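Local coordinates for N5-carboxyaminoimidazole ribonucleotide synthetase (Bacillus anthracis, PDB 3QFF), which probably carboxylates aminoimidazole ribonucleotide with bicarbonate in an ATP-dependent step of purine synthesis, and is held here with ADP in its ATP-grasp domain, at residues A123-A128 with I242-V247; P192-V197 with A264-E269; E196-V201 with P213-I218; L258-F263 with I270-L275. All coordinates share one frame; numbering follows the deposited sequence.

Contact 1 (A123-A128 with I242-V247); sequences AGLPVA and IAYAKV
Leu125 and Tyr244 carry this contact, with Pro126 and Val247 on its margins. The main interaction is a CH-pi contact. Leu125 CD2 sits over one face of the Tyr244 ring, 4.1 Å from the ring centroid. It lies 24° off the ring normal and is displaced toward the CG and CD2 rim. The two side chains slide past each other in opposite directions. Leu125 CG stands beside its own backbone N, anti to the carbonyl carbon (chi1 -62°), and from there its two methyl groups meet different parts of the helix.

The remaining apolar contacts flank this pair. The Pro126 ring crosses the Tyr244 side chain at about a right angle, and Pro126 CG comes within 3.6 Å of Tyr244 CE1. Pro126 CD touches the same ring carbon. The other branch of the leucine, Leu125 CD1, lies 4.1 Å from Val247 CG1.

Two backbone carbonyls take part through carbon contacts. Leu125 CD1 rests 3.5 Å from Tyr244 O. Val247 CG1 lies 3.7 Å from Ala123 O. The contact is otherwise apolar and lies toward the protein surface. The side chain of Pro126 is about 12 Å from the bound ADP.

Outside the two segments, Leu125 also touches Ile120 and Leu248, while Tyr244 packs on Ile270 and Ile272. Helix 113-122 closes with a Schellman motif, in which Gly124 takes a positive phi of 91°. The chain then runs over helix 235-251 on its way to strand 130-133. This is structural packing of a connecting loop on a helix within the ATP-grasp domain.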
# COMPACT_ATOMS: atom_id res chain seq x y z
N ALA A 123 3.99 29.71 19.56
CA ALA A 123 2.83 28.83 19.59
C ALA A 123 2.52 28.31 21.00
O ALA A 123 1.54 27.59 21.18
CB ALA A 123 3.02 27.65 18.62
N GLY A 124 3.36 28.66 21.98
CA GLY A 124 3.14 28.30 23.39
C GLY A 124 3.76 26.98 23.85
O GLY A 124 3.35 26.44 24.88
N LEU A 125 4.75 26.47 23.11
CA LEU A 125 5.33 25.16 23.40
C LEU A 125 6.79 25.23 23.82
O LEU A 125 7.52 26.14 23.42
CB LEU A 125 5.14 24.22 22.19
CG LEU A 125 3.64 24.01 21.91
CD1 LEU A 125 3.43 23.51 20.52
CD2 LEU A 125 3.00 23.08 22.93
N PRO A 126 7.24 24.27 24.66
CA PRO A 126 8.61 24.34 25.21
C PRO A 126 9.71 23.86 24.26
O PRO A 126 9.54 22.88 23.52
CB PRO A 126 8.54 23.43 26.44
CG PRO A 126 7.41 22.49 26.17
CD PRO A 126 6.43 23.20 25.30
N VAL A 127 10.83 24.57 24.28
CA VAL A 127 12.04 24.17 23.57
C VAL A 127 13.22 24.34 24.53
O VAL A 127 13.10 25.07 25.53
CB VAL A 127 12.27 25.02 22.28
CG1 VAL A 127 11.12 24.83 21.29
CG2 VAL A 127 12.44 26.50 22.62
N ALA A 128 14.33 23.67 24.25
CA ALA A 128 15.56 23.90 25.02
C ALA A 128 15.95 25.36 24.88
O ALA A 128 15.74 25.98 23.83
CB ALA A 128 16.67 23.02 24.51
N ILE A 242 1.33 14.11 22.07
CA ILE A 242 0.20 14.23 21.14
C ILE A 242 -0.48 15.59 21.25
O ILE A 242 -0.79 16.23 20.23
CB ILE A 242 -0.81 13.08 21.30
CG1 ILE A 242 -0.21 11.79 20.74
CG2 ILE A 242 -2.10 13.37 20.56
CD1 ILE A 242 -0.75 10.57 21.39
N ALA A 243 -0.72 16.04 22.49
CA ALA A 243 -1.31 17.37 22.71
C ALA A 243 -0.43 18.47 22.10
O ALA A 243 -0.94 19.38 21.44
CB ALA A 243 -1.54 17.62 24.21
N TYR A 244 0.88 18.37 22.30
CA TYR A 244 1.83 19.38 21.79
C TYR A 244 1.76 19.47 20.27
O TYR A 244 1.71 20.57 19.70
CB TYR A 244 3.26 19.04 22.24
CG TYR A 244 3.60 19.39 23.68
CD1 TYR A 244 4.93 19.41 24.10
CD2 TYR A 244 2.61 19.70 24.61
CE1 TYR A 244 5.26 19.73 25.42
CE2 TYR A 244 2.93 20.03 25.94
CZ TYR A 244 4.27 20.04 26.32
OH TYR A 244 4.61 20.36 27.63
N ALA A 245 1.73 18.30 19.63
CA ALA A 245 1.63 18.21 18.17
C ALA A 245 0.35 18.85 17.63
O ALA A 245 0.39 19.60 16.65
CB ALA A 245 1.74 16.75 17.70
N LYS A 246 -0.78 18.57 18.28
CA LYS A 246 -2.07 19.16 17.89
C LYS A 246 -2.07 20.68 18.01
O LYS A 246 -2.57 21.37 17.11
CB LYS A 246 -3.23 18.54 18.68
CG LYS A 246 -3.34 17.03 18.48
CD LYS A 246 -4.77 16.49 18.61
CE LYS A 246 -5.10 16.01 20.00
NZ LYS A 246 -6.21 14.99 19.97
N VAL A 247 -1.51 21.21 19.09
CA VAL A 247 -1.41 22.67 19.24
C VAL A 247 -0.55 23.28 18.14
O VAL A 247 -0.92 24.28 17.53
CB VAL A 247 -0.93 23.10 20.67
CG1 VAL A 247 -0.56 24.58 20.70
CG2 VAL A 247 -2.02 22.83 21.67

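Contact 2 (P192-V197 with A264-E269); sequences PFEKEV and ATADGE. With ADP (adenosine-5'-diphosphate), chain C.
Phe193 and Ala264 meet through the phenylalanine's CB, which lies 3.4 Å from Ala264 O. The ring itself leads away toward the nucleotide. The adenine meets the edge of this ring, where Phe193 CE1 is 3.6 Å from ADP N3.

The CB of Glu194 points toward the turn segment. Its extended chain brings OE1 to 3.6 Å from Ala266 CA. Thr265 CG2 approaches Pro192 O, and a water bridges Pro192 O to Ala266 N.

The backbone joins the segments through a classic beta bulge. Glu194 and Lys195 both face Ala264, and Ala264 O accepts from both amides, each lying in the carbonyl plane. The bond from Lys195 N is nearly straight (169° at the hydrogen), whereas that from Glu194 N is bent (134°). Ala264 N returns a bond to Lys195 O at 2.9 Å.

Across the type I turn from Thr265 to Gly268, Thr265 OG1 accepts from Glu269 N at 2.8 Å. The backbone closes the same turn, with Thr265 N bonded to Glu269 O. The Lys195 amine leads away to a salt bridge with Glu216.

The bulge lies at the start of strand 195-203, beside the end of strand 256-264. The turn leads into strand 270-276. The Phe193 ring stacks on Phe263 of strand 256-264, and Lys240 of helix 235-251 binds Gly268 O.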
# COMPACT_ATOMS: atom_id res chain seq x y z
N PRO A 192 19.06 16.77 29.06
CA PRO A 192 19.27 15.41 29.55
C PRO A 192 17.98 14.60 29.34
O PRO A 192 17.10 14.60 30.20
CB PRO A 192 19.56 15.60 31.05
CG PRO A 192 19.63 17.10 31.28
CD PRO A 192 18.84 17.72 30.17
N PHE A 193 17.85 13.96 28.19
CA PHE A 193 16.62 13.24 27.90
C PHE A 193 16.83 11.74 28.01
O PHE A 193 17.95 11.25 27.85
CB PHE A 193 16.07 13.61 26.51
CG PHE A 193 16.98 13.23 25.38
CD1 PHE A 193 17.88 14.15 24.86
CD2 PHE A 193 16.94 11.95 24.82
CE1 PHE A 193 18.73 13.81 23.81
CE2 PHE A 193 17.79 11.59 23.78
CZ PHE A 193 18.68 12.53 23.27
N GLU A 194 15.73 11.04 28.30
CA GLU A 194 15.68 9.59 28.30
C GLU A 194 15.49 9.04 26.87
O GLU A 194 16.27 8.20 26.43
CB GLU A 194 14.54 9.11 29.21
CG GLU A 194 14.60 7.62 29.56
CD GLU A 194 13.31 7.07 30.17
OE1 GLU A 194 12.55 7.83 30.83
OE2 GLU A 194 13.05 5.86 30.00
N LYS A 195 14.47 9.54 26.16
CA LYS A 195 14.08 9.04 24.84
C LYS A 195 13.90 10.18 23.83
O LYS A 195 13.46 11.28 24.19
CB LYS A 195 12.72 8.32 24.93
CG LYS A 195 12.61 7.23 25.98
CD LYS A 195 12.63 5.89 25.33
CE LYS A 195 12.67 4.76 26.35
NZ LYS A 195 13.49 3.65 25.78
N GLU A 196 14.22 9.91 22.56
CA GLU A 196 13.77 10.76 21.45
C GLU A 196 12.47 10.22 20.88
O GLU A 196 12.35 9.03 20.56
CB GLU A 196 14.82 10.84 20.36
CG GLU A 196 15.94 11.78 20.68
CD GLU A 196 16.85 12.00 19.51
OE1 GLU A 196 17.70 11.13 19.25
OE2 GLU A 196 16.70 13.05 18.84
N VAL A 197 11.47 11.10 20.77
CA VAL A 197 10.16 10.68 20.27
C VAL A 197 9.68 11.59 19.14
O VAL A 197 10.11 12.75 19.05
CB VAL A 197 9.07 10.54 21.41
CG1 VAL A 197 9.55 9.58 22.51
CG2 VAL A 197 8.66 11.91 21.99
N ALA A 264 12.11 13.58 25.29
CA ALA A 264 11.34 13.24 26.48
C ALA A 264 12.29 12.93 27.63
O ALA A 264 13.20 12.11 27.49
CB ALA A 264 10.44 12.05 26.19
N THR A 265 12.10 13.60 28.77
CA THR A 265 12.98 13.36 29.92
C THR A 265 12.44 12.27 30.84
O THR A 265 11.29 11.84 30.69
CB THR A 265 13.25 14.65 30.74
OG1 THR A 265 12.06 15.02 31.46
CG2 THR A 265 13.72 15.79 29.83
N ALA A 266 13.28 11.81 31.77
CA ALA A 266 12.84 10.87 32.80
C ALA A 266 11.75 11.50 33.66
O ALA A 266 10.75 10.86 33.97
CB ALA A 266 14.03 10.42 33.65
N ASP A 267 11.94 12.78 34.00
CA ASP A 267 10.96 13.57 34.75
C ASP A 267 9.64 13.81 34.02
O ASP A 267 8.72 14.41 34.58
CB ASP A 267 11.56 14.92 35.15
CG ASP A 267 12.39 14.84 36.41
OD1 ASP A 267 13.35 15.65 36.54
OD2 ASP A 267 12.09 13.98 37.27
N GLY A 268 9.54 13.34 32.78
CA GLY A 268 8.32 13.51 32.02
C GLY A 268 8.20 14.86 31.32
O GLY A 268 7.11 15.28 30.99
N GLU A 269 9.32 15.55 31.10
CA GLU A 269 9.29 16.78 30.30
C GLU A 269 9.38 16.46 28.82
O GLU A 269 10.07 15.52 28.42
CB GLU A 269 10.45 17.71 30.64
CG GLU A 269 10.37 18.36 32.01
CD GLU A 269 11.69 18.98 32.42
OE1 GLU A 269 11.70 20.16 32.82
OE2 GLU A 269 12.74 18.29 32.33
PB ADP C . 19.69 17.20 12.70
O1B ADP C . 21.03 17.00 12.01
O2B ADP C . 18.88 18.32 12.09
O3B ADP C . 18.93 15.91 12.90
PA ADP C . 19.21 17.68 15.53
O1A ADP C . 18.03 16.74 15.36
O2A ADP C . 18.99 19.09 16.03
O3A ADP C . 20.09 17.74 14.17
O5' ADP C . 20.23 17.00 16.57
C5' ADP C . 20.89 15.78 16.22
C4' ADP C . 21.04 14.92 17.47
O4' ADP C . 21.79 15.64 18.45
C3' ADP C . 19.69 14.59 18.10
O3' ADP C . 19.22 13.31 17.68
C2' ADP C . 19.96 14.64 19.59
O2' ADP C . 20.24 13.32 20.07
C1' ADP C . 21.20 15.50 19.75
N9 ADP C . 20.83 16.83 20.30
C8 ADP C . 20.53 17.93 19.57
N7 ADP C . 20.24 18.99 20.37
C5 ADP C . 20.36 18.58 21.64
C6 ADP C . 20.19 19.19 22.98
N6 ADP C . 19.84 20.49 23.12
N1 ADP C . 20.41 18.40 24.06
C2 ADP C . 20.77 17.11 23.95
N3 ADP C . 20.93 16.49 22.76
C4 ADP C . 20.75 17.16 21.59
O HOH W 1 15.92 12.56 31.72

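Contact 3 (E196-V201 with P213-I218); sequences EVSVIV and PVAENI. With ADP (adenosine-5'-diphosphate), chain C.
Asn217, Ser198 and Glu196 have the most surface buried where strands 195-203 and 209-220 pair as an antiparallel beta hairpin. The hairpin lies in the large antiparallel sheet, in the part that belongs to the ATP-grasp domain. All three side chains lie on one face of that sheet, together with Ala215.

Asn217 reaches across the pair to Ser198. Its ND2 donates to Ser198 OG over 2.9 Å, at 165° at the hydrogen. The hydroxyl oxygen lies in the amide plane. Asn217 CG stands beside its backbone N (chi1 -59°), and from there the amide reaches Ser198. Asn217 OD1 is held by Ser227, and Ser198 OG also bonds to Ser282. Both ends of the amide thus have partners, which fixes its rotation. A water accepts a bond from Asn217 ND2 as well.

Around Ser198 the ladder is regular. Ser198 N binds Ala215 O at 2.8 Å, and Ala215 N binds Ser198 O at 2.9 Å. Beside it, Val197 and Glu216 form a non-hydrogen-bonded pair on the opposite face. There Val197 CB meets Val214 CG1 at 3.7 Å, and Val199 CG2 touches Val214 CG2. Glu216 is held by salt bridges to Lys195 and Arg232.

Glu196 links the hairpin to the nucleotide. Its backbone O accepts from Asn217 N, and a water joins Glu196 N to Asn217 O. Its chain runs extended beyond CG toward the ribose of ADP. Another water donates to Glu196 OE1. On the other carboxylate oxygen, Glu196 OE2 accepts a hydrogen bond of 2.8 Å from ADP O3'.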
# COMPACT_ATOMS: atom_id res chain seq x y z
N GLU A 196 14.22 9.91 22.56
CA GLU A 196 13.77 10.76 21.45
C GLU A 196 12.47 10.22 20.88
O GLU A 196 12.35 9.03 20.56
CB GLU A 196 14.82 10.84 20.36
CG GLU A 196 15.94 11.78 20.68
CD GLU A 196 16.85 12.00 19.51
OE1 GLU A 196 17.70 11.13 19.25
OE2 GLU A 196 16.70 13.05 18.84
N VAL A 197 11.47 11.10 20.77
CA VAL A 197 10.16 10.68 20.27
C VAL A 197 9.68 11.59 19.14
O VAL A 197 10.11 12.75 19.05
CB VAL A 197 9.07 10.54 21.41
CG1 VAL A 197 9.55 9.58 22.51
CG2 VAL A 197 8.66 11.91 21.99
N SER A 198 8.81 11.07 18.28
CA SER A 198 8.20 11.91 17.27
C SER A 198 6.73 11.57 17.06
O SER A 198 6.30 10.45 17.32
CB SER A 198 8.96 11.86 15.95
OG SER A 198 8.76 10.62 15.30
N VAL A 199 5.97 12.56 16.60
CA VAL A 199 4.55 12.43 16.31
C VAL A 199 4.31 13.05 14.93
O VAL A 199 4.79 14.16 14.64
CB VAL A 199 3.67 13.19 17.36
CG1 VAL A 199 2.21 13.26 16.92
CG2 VAL A 199 3.77 12.54 18.74
N ILE A 200 3.60 12.31 14.08
CA ILE A 200 3.20 12.80 12.77
C ILE A 200 1.77 13.31 12.93
O ILE A 200 0.89 12.57 13.39
CB ILE A 200 3.20 11.69 11.67
CG1 ILE A 200 4.54 10.92 11.60
CG2 ILE A 200 2.82 12.28 10.28
CD1 ILE A 200 5.71 11.72 11.08
N VAL A 201 1.55 14.57 12.58
CA VAL A 201 0.19 15.13 12.56
C VAL A 201 -0.22 15.52 11.14
O VAL A 201 0.60 15.99 10.33
CB VAL A 201 0.02 16.29 13.62
CG1 VAL A 201 1.13 17.31 13.50
CG2 VAL A 201 -1.36 16.94 13.50
N PRO A 213 0.28 7.71 16.28
CA PRO A 213 0.79 7.38 17.63
C PRO A 213 2.23 7.85 17.81
O PRO A 213 2.97 7.97 16.82
CB PRO A 213 0.72 5.84 17.69
CG PRO A 213 -0.09 5.40 16.52
CD PRO A 213 -0.05 6.51 15.49
N VAL A 214 2.62 8.08 19.06
CA VAL A 214 3.99 8.46 19.37
C VAL A 214 4.99 7.34 19.03
O VAL A 214 4.83 6.21 19.46
CB VAL A 214 4.17 8.86 20.86
CG1 VAL A 214 5.57 9.42 21.09
CG2 VAL A 214 3.10 9.88 21.32
N ALA A 215 6.03 7.69 18.29
CA ALA A 215 7.10 6.75 17.97
C ALA A 215 8.35 7.12 18.76
O ALA A 215 8.69 8.29 18.87
CB ALA A 215 7.42 6.79 16.48
N GLU A 216 9.01 6.10 19.31
CA GLU A 216 10.33 6.28 19.94
C GLU A 216 11.40 6.08 18.87
O GLU A 216 11.43 5.03 18.20
CB GLU A 216 10.50 5.30 21.10
CG GLU A 216 11.95 5.02 21.52
CD GLU A 216 12.06 3.89 22.57
OE1 GLU A 216 11.03 3.29 22.92
OE2 GLU A 216 13.19 3.61 23.03
N ASN A 217 12.27 7.07 18.71
CA ASN A 217 13.28 7.05 17.65
C ASN A 217 14.70 6.86 18.14
O ASN A 217 15.14 7.58 19.05
CB ASN A 217 13.19 8.32 16.82
CG ASN A 217 11.84 8.48 16.19
OD1 ASN A 217 11.25 7.51 15.72
ND2 ASN A 217 11.31 9.70 16.22
N ILE A 218 15.41 5.93 17.52
CA ILE A 218 16.80 5.66 17.85
C ILE A 218 17.71 6.12 16.70
O ILE A 218 17.63 5.59 15.58
CB ILE A 218 17.02 4.15 18.27
CG1 ILE A 218 16.09 3.80 19.44
CG2 ILE A 218 18.51 3.89 18.61
CD1 ILE A 218 16.26 2.41 20.06
PB ADP C . 19.69 17.20 12.70
O1B ADP C . 21.03 17.00 12.01
O2B ADP C . 18.88 18.32 12.09
O3B ADP C . 18.93 15.91 12.90
PA ADP C . 19.21 17.68 15.53
O1A ADP C . 18.03 16.74 15.36
O2A ADP C . 18.99 19.09 16.03
O3A ADP C . 20.09 17.74 14.17
O5' ADP C . 20.23 17.00 16.57
C5' ADP C . 20.89 15.78 16.22
C4' ADP C . 21.04 14.92 17.47
O4' ADP C . 21.79 15.64 18.45
C3' ADP C . 19.69 14.59 18.10
O3' ADP C . 19.22 13.31 17.68
C2' ADP C . 19.96 14.64 19.59
O2' ADP C . 20.24 13.32 20.07
C1' ADP C . 21.20 15.50 19.75
N9 ADP C . 20.83 16.83 20.30
C8 ADP C . 20.53 17.93 19.57
N7 ADP C . 20.24 18.99 20.37
C5 ADP C . 20.36 18.58 21.64
C6 ADP C . 20.19 19.19 22.98
N6 ADP C . 19.84 20.49 23.12
N1 ADP C . 20.41 18.40 24.06
C2 ADP C . 20.77 17.11 23.95
N3 ADP C . 20.93 16.49 22.76
C4 ADP C . 20.75 17.16 21.59
O HOH W 2 15.43 7.49 21.85
O HOH W 3 18.44 8.57 19.62
O HOH W 4 12.87 11.98 17.04
O HOH W 5 3.85 9.41 14.49

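Contact 4 (L258-F263 with I270-L275); sequences LAVEMF and IYINEL. With ADP (adenosine-5'-diphosphate), chain C.
Asn273 CG is anti to the backbone N (chi1 177°) and Phe263 CG is anti to its carbonyl carbon (chi1 -55°), and from these positions the amide and the ring meet beside the nucleotide. Asn273 CB lies over one face of the Phe263 ring as a CH-pi contact, 4.0 Å from the centroid. The ring and amide planes are 41° apart. Asn273 ND2 donates to ADP O1A at 2.9 Å, and Phe263 CE2 packs against the ribose at ADP C2'.

Glu261 and Glu274 lie side by side. Glu261 OE1 is 3.1 Å from Glu274 OE2, a close approach of like charges. Arg113 forms a salt bridge with Glu274 OE1. Acids in this place commonly bind magnesium in ATP-grasp enzymes.

Strands 256-264 and 270-276 form an antiparallel hairpin with a classic beta bulge, Asn273 and Glu274 both facing Glu261. Glu261 O accepts from Asn273 N at 2.8 Å and only weakly from Glu274 N. The register shifts by one residue here. Phe263 and Tyr271 then form a regular pair through two backbone bonds.

On the other face the side chains are apolar. Met262 SD lies 3.6 Å from Ile270 CG2, and Met262 CG touches Ile272 CD1. Val260 CG1 meets both Ile272 CG2 and, at 3.8 Å, Leu275 CD2. Leu248 of helix 235-251 packs on Val260 and Leu275.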
# COMPACT_ATOMS: atom_id res chain seq x y z
N LEU A 258 2.91 17.19 9.15
CA LEU A 258 3.97 17.75 10.00
C LEU A 258 4.55 16.67 10.91
O LEU A 258 3.82 16.03 11.65
CB LEU A 258 3.42 18.91 10.84
CG LEU A 258 4.46 19.68 11.69
CD1 LEU A 258 5.43 20.45 10.79
CD2 LEU A 258 3.76 20.65 12.65
N ALA A 259 5.86 16.46 10.83
CA ALA A 259 6.53 15.58 11.78
C ALA A 259 7.08 16.46 12.88
O ALA A 259 7.74 17.46 12.59
CB ALA A 259 7.67 14.82 11.10
N VAL A 260 6.81 16.10 14.13
CA VAL A 260 7.30 16.88 15.27
C VAL A 260 8.29 16.00 16.02
O VAL A 260 7.90 14.98 16.57
CB VAL A 260 6.14 17.29 16.20
CG1 VAL A 260 6.63 18.31 17.26
CG2 VAL A 260 4.96 17.87 15.40
N GLU A 261 9.57 16.37 16.01
CA GLU A 261 10.55 15.60 16.77
C GLU A 261 10.78 16.25 18.12
O GLU A 261 10.85 17.47 18.21
CB GLU A 261 11.87 15.44 16.02
CG GLU A 261 11.73 14.58 14.76
CD GLU A 261 13.07 14.28 14.13
OE1 GLU A 261 13.52 15.07 13.27
OE2 GLU A 261 13.70 13.26 14.52
N MET A 262 10.89 15.41 19.14
CA MET A 262 10.84 15.82 20.53
C MET A 262 11.84 15.05 21.38
O MET A 262 12.22 13.94 21.02
CB MET A 262 9.43 15.56 21.09
CG MET A 262 8.36 16.52 20.55
SD MET A 262 6.69 15.99 20.98
CE MET A 262 6.23 15.10 19.51
N PHE A 263 12.28 15.66 22.48
CA PHE A 263 13.04 15.00 23.54
C PHE A 263 12.14 14.81 24.77
O PHE A 263 11.48 15.76 25.24
CB PHE A 263 14.26 15.84 23.97
CG PHE A 263 15.20 16.23 22.85
CD1 PHE A 263 15.51 17.56 22.63
CD2 PHE A 263 15.81 15.26 22.04
CE1 PHE A 263 16.40 17.95 21.63
CE2 PHE A 263 16.69 15.64 21.02
CZ PHE A 263 16.99 16.98 20.81
N ILE A 270 8.69 17.27 28.01
CA ILE A 270 8.87 17.22 26.57
C ILE A 270 9.47 18.55 26.10
O ILE A 270 9.00 19.62 26.49
CB ILE A 270 7.54 16.93 25.80
CG1 ILE A 270 6.95 15.57 26.18
CG2 ILE A 270 7.74 17.05 24.27
CD1 ILE A 270 7.56 14.38 25.46
N TYR A 271 10.51 18.46 25.28
CA TYR A 271 11.00 19.61 24.53
C TYR A 271 10.93 19.34 23.04
O TYR A 271 11.31 18.25 22.59
CB TYR A 271 12.43 19.98 24.97
CG TYR A 271 12.49 20.36 26.44
CD1 TYR A 271 12.85 19.42 27.41
CD2 TYR A 271 12.14 21.64 26.86
CE1 TYR A 271 12.88 19.76 28.78
CE2 TYR A 271 12.17 22.00 28.22
CZ TYR A 271 12.55 21.05 29.17
OH TYR A 271 12.56 21.40 30.51
N ILE A 272 10.45 20.32 22.27
CA ILE A 272 10.38 20.18 20.82
C ILE A 272 11.75 20.46 20.21
O ILE A 272 12.34 21.51 20.46
CB ILE A 272 9.35 21.15 20.17
CG1 ILE A 272 8.02 21.20 20.95
CG2 ILE A 272 9.13 20.78 18.70
CD1 ILE A 272 7.22 19.89 20.98
N ASN A 273 12.24 19.52 19.41
CA ASN A 273 13.57 19.63 18.79
C ASN A 273 13.51 20.29 17.41
O ASN A 273 14.11 21.34 17.18
CB ASN A 273 14.23 18.24 18.70
CG ASN A 273 15.59 18.25 17.99
OD1 ASN A 273 16.47 19.05 18.31
ND2 ASN A 273 15.78 17.32 17.06
N GLU A 274 12.80 19.65 16.48
CA GLU A 274 12.64 20.19 15.13
C GLU A 274 11.34 19.76 14.45
O GLU A 274 10.68 18.82 14.91
CB GLU A 274 13.86 19.90 14.25
CG GLU A 274 14.19 18.44 14.03
CD GLU A 274 15.48 18.26 13.25
OE1 GLU A 274 16.26 19.23 13.16
OE2 GLU A 274 15.71 17.16 12.71
N LEU A 275 11.00 20.46 13.38
CA LEU A 275 9.79 20.19 12.60
C LEU A 275 10.14 19.87 11.15
O LEU A 275 11.09 20.43 10.61
CB LEU A 275 8.87 21.41 12.63
CG LEU A 275 8.49 21.99 13.99
CD1 LEU A 275 7.67 23.28 13.84
CD2 LEU A 275 7.74 20.96 14.83
PB ADP C . 19.69 17.20 12.70
O1B ADP C . 21.03 17.00 12.01
O2B ADP C . 18.88 18.32 12.09
O3B ADP C . 18.93 15.91 12.90
PA ADP C . 19.21 17.68 15.53
O1A ADP C . 18.03 16.74 15.36
O2A ADP C . 18.99 19.09 16.03
O3A ADP C . 20.09 17.74 14.17
O5' ADP C . 20.23 17.00 16.57
C5' ADP C . 20.89 15.78 16.22
C4' ADP C . 21.04 14.92 17.47
O4' ADP C . 21.79 15.64 18.45
C3' ADP C . 19.69 14.59 18.10
O3' ADP C . 19.22 13.31 17.68
C2' ADP C . 19.96 14.64 19.59
O2' ADP C . 20.24 13.32 20.07
C1' ADP C . 21.20 15.50 19.75
N9 ADP C . 20.83 16.83 20.30
C8 ADP C . 20.53 17.93 19.57
N7 ADP C . 20.24 18.99 20.37
C5 ADP C . 20.36 18.58 21.64
C6 ADP C . 20.19 19.19 22.98
N6 ADP C . 19.84 20.49 23.12
N1 ADP C . 20.41 18.40 24.06
C2 ADP C . 20.77 17.11 23.95
N3 ADP C . 20.93 16.49 22.76
C4 ADP C . 20.75 17.16 21.59

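Contacts 2, 3 and 4 all reach one antiparallel sheet and all touch ADP. Contacts 2 and 3 share Glu196 and Val197. Strand 195-203 joins them to contact 4, with Val197 O 2.8 Å from Met262 N and Val199 O 2.9 Å from Val260 N. At the ribose, Glu196 OE2 lies 3.4 Å from Phe263 CE2. The centres of contacts 3 and 4 are about 8 Å apart. The helix of contact 1 backs the sheet, where Ala245 CB meets Val199 CG1 of contact 3 at 3.6 Å. Its loop runs beside the outer strand 270-276. There Pro126 O lies 3.0 Å from Ile272 N of contact 4, a probable hydrogen bond. Contacts 1 and 2 do not touch.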